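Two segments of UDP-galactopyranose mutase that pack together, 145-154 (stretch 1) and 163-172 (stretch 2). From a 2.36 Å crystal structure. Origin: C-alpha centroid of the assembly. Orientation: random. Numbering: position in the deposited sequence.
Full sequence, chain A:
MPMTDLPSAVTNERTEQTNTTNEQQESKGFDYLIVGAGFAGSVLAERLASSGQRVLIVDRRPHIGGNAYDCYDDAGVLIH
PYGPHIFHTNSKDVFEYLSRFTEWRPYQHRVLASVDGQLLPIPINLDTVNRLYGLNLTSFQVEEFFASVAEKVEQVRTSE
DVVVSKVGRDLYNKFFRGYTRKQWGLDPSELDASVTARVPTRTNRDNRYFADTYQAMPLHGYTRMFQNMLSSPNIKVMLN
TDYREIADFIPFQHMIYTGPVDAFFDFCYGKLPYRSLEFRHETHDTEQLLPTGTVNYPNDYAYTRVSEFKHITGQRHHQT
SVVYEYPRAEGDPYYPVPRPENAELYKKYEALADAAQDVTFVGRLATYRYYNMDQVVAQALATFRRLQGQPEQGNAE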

ATOM      1  N   PHE A 145     -39.249 -31.928 -12.927  1.00 34.31           N
ATOM      2  CA  PHE A 145     -38.999 -31.175 -14.146  1.00 34.49           C
ATOM      3  C   PHE A 145     -37.575 -31.392 -14.660  1.00 32.64           C
ATOM      4  O   PHE A 145     -37.388 -31.715 -15.829  1.00 34.12           O
ATOM      5  CB  PHE A 145     -39.252 -29.681 -13.926  1.00 32.49           C
ATOM      6  CG  PHE A 145     -38.892 -28.830 -15.109  1.00 31.36           C
ATOM      7  CD1 PHE A 145     -39.766 -28.699 -16.170  1.00 30.57           C
ATOM      8  CD2 PHE A 145     -37.669 -28.180 -15.168  1.00 28.69           C
ATOM      9  CE1 PHE A 145     -39.443 -27.927 -17.263  1.00 34.39           C
ATOM     10  CE2 PHE A 145     -37.335 -27.406 -16.259  1.00 33.35           C
ATOM     11  CZ  PHE A 145     -38.225 -27.273 -17.309  1.00 29.61           C
ATOM     12  N   PHE A 146     -36.579 -31.208 -13.791  1.00 32.73           N
ATOM     13  CA  PHE A 146     -35.172 -31.426 -14.177  1.00 37.37           C
ATOM     14  C   PHE A 146     -34.964 -32.852 -14.708  1.00 37.21           C
ATOM     15  O   PHE A 146     -34.342 -33.056 -15.755  1.00 35.69           O
ATOM     16  CB  PHE A 146     -34.216 -31.167 -13.002  1.00 29.65           C
ATOM     17  CG  PHE A 146     -33.940 -29.705 -12.735  1.00 33.87           C
ATOM     18  CD1 PHE A 146     -33.987 -28.770 -13.763  1.00 29.10           C
ATOM     19  CD2 PHE A 146     -33.600 -29.273 -11.457  1.00 29.41           C
ATOM     20  CE1 PHE A 146     -33.724 -27.430 -13.517  1.00 27.07           C
ATOM     21  CE2 PHE A 146     -33.324 -27.928 -11.206  1.00 26.07           C
ATOM     22  CZ  PHE A 146     -33.393 -27.010 -12.239  1.00 30.02           C
ATOM     23  N   ALA A 147     -35.493 -33.825 -13.970  1.00 32.05           N
ATOM     24  CA  ALA A 147     -35.467 -35.225 -14.378  1.00 40.64           C
ATOM     25  C   ALA A 147     -35.989 -35.414 -15.801  1.00 37.78           C
ATOM     26  O   ALA A 147     -35.442 -36.200 -16.575  1.00 39.65           O
ATOM     27  CB  ALA A 147     -36.277 -36.072 -13.396  1.00 38.10           C
ATOM     28  N   SER A 148     -37.034 -34.668 -16.147  1.00 38.72           N
ATOM     29  CA  SER A 148     -37.705 -34.829 -17.435  1.00 29.60           C
ATOM     30  C   SER A 148     -36.969 -34.206 -18.631  1.00 39.75           C
ATOM     31  O   SER A 148     -37.297 -34.511 -19.777  1.00 37.91           O
ATOM     32  CB  SER A 148     -39.130 -34.267 -17.364  1.00 35.10           C
ATOM     33  OG  SER A 148     -39.167 -32.888 -17.720  1.00 36.19           O
ATOM     34  N   VAL A 149     -36.002 -33.321 -18.390  1.00 37.75           N
ATOM     35  CA  VAL A 149     -35.255 -32.738 -19.509  1.00 32.25           C
ATOM     36  C   VAL A 149     -33.806 -33.228 -19.538  1.00 35.24           C
ATOM     37  O   VAL A 149     -33.106 -33.092 -20.543  1.00 33.25           O
ATOM     38  CB  VAL A 149     -35.278 -31.188 -19.505  1.00 35.85           C
ATOM     39  CG1 VAL A 149     -36.685 -30.663 -19.806  1.00 32.47           C
ATOM     40  CG2 VAL A 149     -34.755 -30.643 -18.181  1.00 32.91           C
ATOM     41  N   ALA A 150     -33.366 -33.805 -18.429  1.00 30.78           N
ATOM     42  CA  ALA A 150     -31.992 -34.267 -18.318  1.00 36.83           C
ATOM     43  C   ALA A 150     -31.663 -35.304 -19.396  1.00 44.15           C
ATOM     44  O   ALA A 150     -32.524 -36.092 -19.804  1.00 46.75           O
ATOM     45  CB  ALA A 150     -31.733 -34.833 -16.922  1.00 30.81           C
ATOM     46  N   GLU A 151     -30.470 -35.206 -19.926  1.00 40.40           N
ATOM     47  CA  GLU A 151     -29.959 -36.166 -20.843  1.00 49.30           C
ATOM     48  C   GLU A 151     -29.112 -37.102 -20.046  1.00 45.82           C
ATOM     49  O   GLU A 151     -28.449 -36.718 -19.132  1.00 47.91           O
ATOM     50  CB  GLU A 151     -29.078 -35.507 -21.865  1.00 45.89           C
ATOM     51  CG  GLU A 151     -29.742 -34.472 -22.610  1.00 42.76           C
ATOM     52  CD  GLU A 151     -28.914 -34.001 -23.711  1.00 51.39           C
ATOM     53  OE1 GLU A 151     -29.312 -33.098 -24.420  1.00 50.16           O
ATOM     54  OE2 GLU A 151     -27.838 -34.538 -23.868  1.00 56.51           O
ATOM     55  N   LYS A 152     -29.141 -38.363 -20.383  1.00 57.95           N
ATOM     56  CA  LYS A 152     -28.233 -39.216 -19.704  1.00 54.34           C
ATOM     57  C   LYS A 152     -27.002 -39.477 -20.481  1.00 44.74           C
ATOM     58  O   LYS A 152     -26.937 -39.358 -21.675  1.00 56.10           O
ATOM     59  CB  LYS A 152     -28.852 -40.487 -19.192  1.00 58.20           C
ATOM     60  CG  LYS A 152     -28.192 -40.842 -17.885  1.00 63.39           C
ATOM     61  CD  LYS A 152     -27.034 -39.863 -17.630  1.00 51.61           C
ATOM     62  CE  LYS A 152     -27.189 -39.079 -16.364  1.00 63.04           C
ATOM     63  NZ  LYS A 152     -26.124 -39.357 -15.351  1.00 43.52           N
ATOM     64  N   VAL A 153     -26.018 -39.819 -19.690  1.00 20.00           N
ATOM     65  CA  VAL A 153     -24.629 -39.814 -19.968  1.00 20.00           C
ATOM     66  C   VAL A 153     -24.244 -40.956 -19.089  1.00 20.00           C
ATOM     67  O   VAL A 153     -24.512 -40.946 -17.915  1.00 20.00           O
ATOM     68  CB  VAL A 153     -24.024 -38.555 -19.388  1.00 20.00           C
ATOM     69  CG1 VAL A 153     -22.579 -38.627 -19.347  1.00 20.00           C
ATOM     70  CG2 VAL A 153     -24.503 -37.355 -20.109  1.00 20.00           C
ATOM     71  N   GLU A 154     -23.637 -41.965 -19.667  1.00 55.27           N
ATOM     72  CA  GLU A 154     -23.296 -43.135 -18.910  1.00 58.13           C
ATOM     73  C   GLU A 154     -22.146 -42.881 -17.969  1.00 57.92           C
ATOM     74  O   GLU A 154     -22.058 -43.446 -16.902  1.00 47.32           O
ATOM     75  CB  GLU A 154     -23.013 -44.252 -19.872  1.00 59.03           C
ATOM     76  CG  GLU A 154     -24.300 -44.904 -20.389  1.00 57.04           C
ATOM     77  CD  GLU A 154     -24.224 -46.410 -20.370  1.00 57.72           C
ATOM     78  OE1 GLU A 154     -23.302 -46.921 -19.688  1.00 57.82           O
ATOM     79  OE2 GLU A 154     -25.056 -47.068 -21.039  1.00 57.78           O
TER
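Stretch 2, residues 163-172: VVSKVGRDLY

Stretch 2 is held to stretch 1 chiefly through E151, which is engaged by both its side chain and its backbone. The carboxylate of E151 and the guanidinium of R169 form a two-pronged salt bridge: R169 NE donates to E151 OE1 at 3.0 Å and R169 NH2 donates to E151 OE2 at 3.0 Å, with E151 OE2 lying at the edge of the guanidinium, near its plane, so that both N-H bonds point almost straight at their acceptors. E151 reaches out with chi1 m and an extended chi2, while R169 bends back through chi2 and chi3, both p. The backbone of E151 adds a nearly linear hydrogen bond, from E151 N to V164 O at 3.0 Å, and its carbonyl receives a CA-H...O contact, S165 CA to E151 O at 3.0 Å. V164 O also accepts a weak bond from G168 N (3.2 Å), so this one carbonyl serves both its own helix and the neighboring stretch. A water links the backbones a little farther along, donating to V149 O at 2.5 Å and accepting from R169 N at 2.9 Å.

Stretch 1 enters as helix, which begins earlier in the chain, and A150 to V153 are extended. Stretch 2 is helical but kinked: the N atoms of K166, R169 and D170 lack bonds to the turn before. The axes of helix 145-149 and helix 163-172 pass within 6.8 Å at a signed crossing angle of 80°, close to perpendicular. The closest pair of CA atoms is A150 and G168, 4.1 Å apart. G168 has a phi of 81°, which favors glycine, and its CA lies 3.4 Å from V149 O; a CB here would point toward stretch 1 and clash with that carbonyl oxygen at 2.8 Å.

Apolar side chains meet at F146. V167 CG1 sits over one face of the F146 ring, 3.8 Å from its centroid in a CH-pi contact, although the CA-to-CB bond of V167 points away overall. L171, whose CA-to-CB bond points toward stretch 1, brings CD1 to the edge of the same ring, 3.6 Å from F146 CE1. Beside them, side-chain carbons rest on backbone carbonyls: V149 CG2 lies 3.5 Å from V167 O, and A150 CB 3.4 Å from S165 O. Farther along the loop, S165 CB is approached by K152 CE at 3.8 Å and V153 CG2 at 3.9 Å.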

ATOM      1  N   VAL A 163     -23.570 -30.732 -16.715  1.00 32.92           N
ATOM      2  CA  VAL A 163     -24.714 -29.835 -16.754  1.00 37.54           C
ATOM      3  C   VAL A 163     -25.902 -30.457 -17.482  1.00 36.06           C
ATOM      4  O   VAL A 163     -26.997 -30.551 -16.936  1.00 37.68           O
ATOM      5  CB  VAL A 163     -24.330 -28.496 -17.414  1.00 40.42           C
ATOM      6  CG1 VAL A 163     -25.564 -27.604 -17.600  1.00 32.70           C
ATOM      7  CG2 VAL A 163     -23.252 -27.806 -16.580  1.00 32.29           C
ATOM      8  N   VAL A 164     -25.674 -30.897 -18.711  1.00 35.94           N
ATOM      9  CA  VAL A 164     -26.751 -31.421 -19.543  1.00 32.65           C
ATOM     10  C   VAL A 164     -27.435 -32.648 -18.909  1.00 34.00           C
ATOM     11  O   VAL A 164     -28.594 -32.925 -19.171  1.00 38.26           O
ATOM     12  CB  VAL A 164     -26.243 -31.702 -20.976  1.00 38.56           C
ATOM     13  CG1 VAL A 164     -25.589 -33.091 -21.079  1.00 37.36           C
ATOM     14  CG2 VAL A 164     -27.358 -31.544 -21.973  1.00 44.27           C
ATOM     15  N   SER A 165     -26.724 -33.354 -18.042  1.00 35.46           N
ATOM     16  CA  SER A 165     -27.268 -34.539 -17.384  1.00 38.31           C
ATOM     17  C   SER A 165     -28.062 -34.211 -16.122  1.00 39.53           C
ATOM     18  O   SER A 165     -28.647 -35.102 -15.496  1.00 36.21           O
ATOM     19  CB  SER A 165     -26.140 -35.525 -17.035  1.00 37.04           C
ATOM     20  OG  SER A 165     -25.348 -35.041 -15.966  1.00 35.36           O
ATOM     21  N   LYS A 166     -28.074 -32.935 -15.748  1.00 37.70           N
ATOM     22  CA  LYS A 166     -28.791 -32.503 -14.551  1.00 37.62           C
ATOM     23  C   LYS A 166     -29.958 -31.564 -14.844  1.00 34.29           C
ATOM     24  O   LYS A 166     -31.018 -31.678 -14.220  1.00 35.41           O
ATOM     25  CB  LYS A 166     -27.827 -31.868 -13.541  1.00 39.96           C
ATOM     26  CG  LYS A 166     -26.805 -32.847 -12.997  1.00 41.77           C
ATOM     27  CD  LYS A 166     -25.913 -32.227 -11.938  1.00 46.04           C
ATOM     28  CE  LYS A 166     -24.775 -33.187 -11.603  1.00 57.03           C
ATOM     29  NZ  LYS A 166     -23.920 -32.684 -10.501  1.00 62.17           N
ATOM     30  N   VAL A 167     -29.766 -30.644 -15.785  1.00 29.06           N
ATOM     31  CA  VAL A 167     -30.798 -29.654 -16.096  1.00 28.99           C
ATOM     32  C   VAL A 167     -31.130 -29.580 -17.579  1.00 33.34           C
ATOM     33  O   VAL A 167     -31.886 -28.707 -18.009  1.00 32.29           O
ATOM     34  CB  VAL A 167     -30.391 -28.242 -15.631  1.00 34.75           C
ATOM     35  CG1 VAL A 167     -30.237 -28.204 -14.124  1.00 27.63           C
ATOM     36  CG2 VAL A 167     -29.111 -27.795 -16.341  1.00 33.94           C
ATOM     37  N   GLY A 168     -30.554 -30.481 -18.366  1.00 33.41           N
ATOM     38  CA  GLY A 168     -30.919 -30.583 -19.762  1.00 28.48           C
ATOM     39  C   GLY A 168     -30.251 -29.575 -20.669  1.00 31.83           C
ATOM     40  O   GLY A 168     -29.448 -28.754 -20.245  1.00 34.23           O
ATOM     41  N   ARG A 169     -30.639 -29.624 -21.934  1.00 37.77           N
ATOM     42  CA  ARG A 169     -29.936 -28.943 -23.009  1.00 37.86           C
ATOM     43  C   ARG A 169     -30.278 -27.446 -23.145  1.00 34.84           C
ATOM     44  O   ARG A 169     -29.420 -26.639 -23.501  1.00 32.52           O
ATOM     45  CB  ARG A 169     -30.209 -29.701 -24.312  1.00 32.91           C
ATOM     46  CG  ARG A 169     -29.571 -29.117 -25.545  1.00 43.00           C
ATOM     47  CD  ARG A 169     -28.075 -29.329 -25.571  1.00 45.21           C
ATOM     48  NE  ARG A 169     -27.666 -30.701 -25.260  1.00 47.42           N
ATOM     49  CZ  ARG A 169     -26.413 -31.133 -25.373  1.00 42.79           C
ATOM     50  NH1 ARG A 169     -25.469 -30.302 -25.799  1.00 34.39           N
ATOM     51  NH2 ARG A 169     -26.098 -32.383 -25.059  1.00 45.66           N
ATOM     52  N   ASP A 170     -31.518 -27.065 -22.866  1.00 33.85           N
ATOM     53  CA  ASP A 170     -31.883 -25.646 -22.968  1.00 32.29           C
ATOM     54  C   ASP A 170     -31.250 -24.786 -21.860  1.00 30.40           C
ATOM     55  O   ASP A 170     -30.711 -23.709 -22.120  1.00 35.31           O
ATOM     56  CB  ASP A 170     -33.401 -25.461 -22.967  1.00 32.39           C
ATOM     57  CG  ASP A 170     -33.806 -24.056 -23.350  1.00 37.76           C
ATOM     58  OD1 ASP A 170     -34.656 -23.456 -22.657  1.00 41.24           O
ATOM     59  OD2 ASP A 170     -33.257 -23.544 -24.343  1.00 38.32           O
ATOM     60  N   LEU A 171     -31.317 -25.260 -20.623  1.00 29.13           N
ATOM     61  CA  LEU A 171     -30.739 -24.524 -19.509  1.00 29.25           C
ATOM     62  C   LEU A 171     -29.224 -24.460 -19.655  1.00 34.06           C
ATOM     63  O   LEU A 171     -28.593 -23.452 -19.323  1.00 32.16           O
ATOM     64  CB  LEU A 171     -31.155 -25.161 -18.183  1.00 29.35           C
ATOM     65  CG  LEU A 171     -32.626 -24.898 -17.856  1.00 29.91           C
ATOM     66  CD1 LEU A 171     -33.044 -25.686 -16.618  1.00 22.96           C
ATOM     67  CD2 LEU A 171     -32.867 -23.383 -17.680  1.00 21.59           C
ATOM     68  N   TYR A 172     -28.658 -25.542 -20.182  1.00 33.31           N
ATOM     69  CA  TYR A 172     -27.245 -25.605 -20.516  1.00 29.94           C
ATOM     70  C   TYR A 172     -26.868 -24.555 -21.557  1.00 32.09           C
ATOM     71  O   TYR A 172     -25.855 -23.872 -21.415  1.00 32.40           O
ATOM     72  CB  TYR A 172     -26.888 -27.010 -21.023  1.00 31.53           C
ATOM     73  CG  TYR A 172     -25.536 -27.112 -21.694  1.00 36.69           C
ATOM     74  CD1 TYR A 172     -24.378 -27.237 -20.942  1.00 34.42           C
ATOM     75  CD2 TYR A 172     -25.421 -27.098 -23.082  1.00 33.71           C
ATOM     76  CE1 TYR A 172     -23.134 -27.339 -21.549  1.00 33.11           C
ATOM     77  CE2 TYR A 172     -24.184 -27.203 -23.697  1.00 37.73           C
ATOM     78  CZ  TYR A 172     -23.044 -27.319 -22.921  1.00 36.70           C
ATOM     79  OH  TYR A 172     -21.809 -27.423 -23.508  1.00 37.20           O
TER
HETATM   80  O   HOH W   1     -32.554 -31.768 -22.531  1.00 34.84           O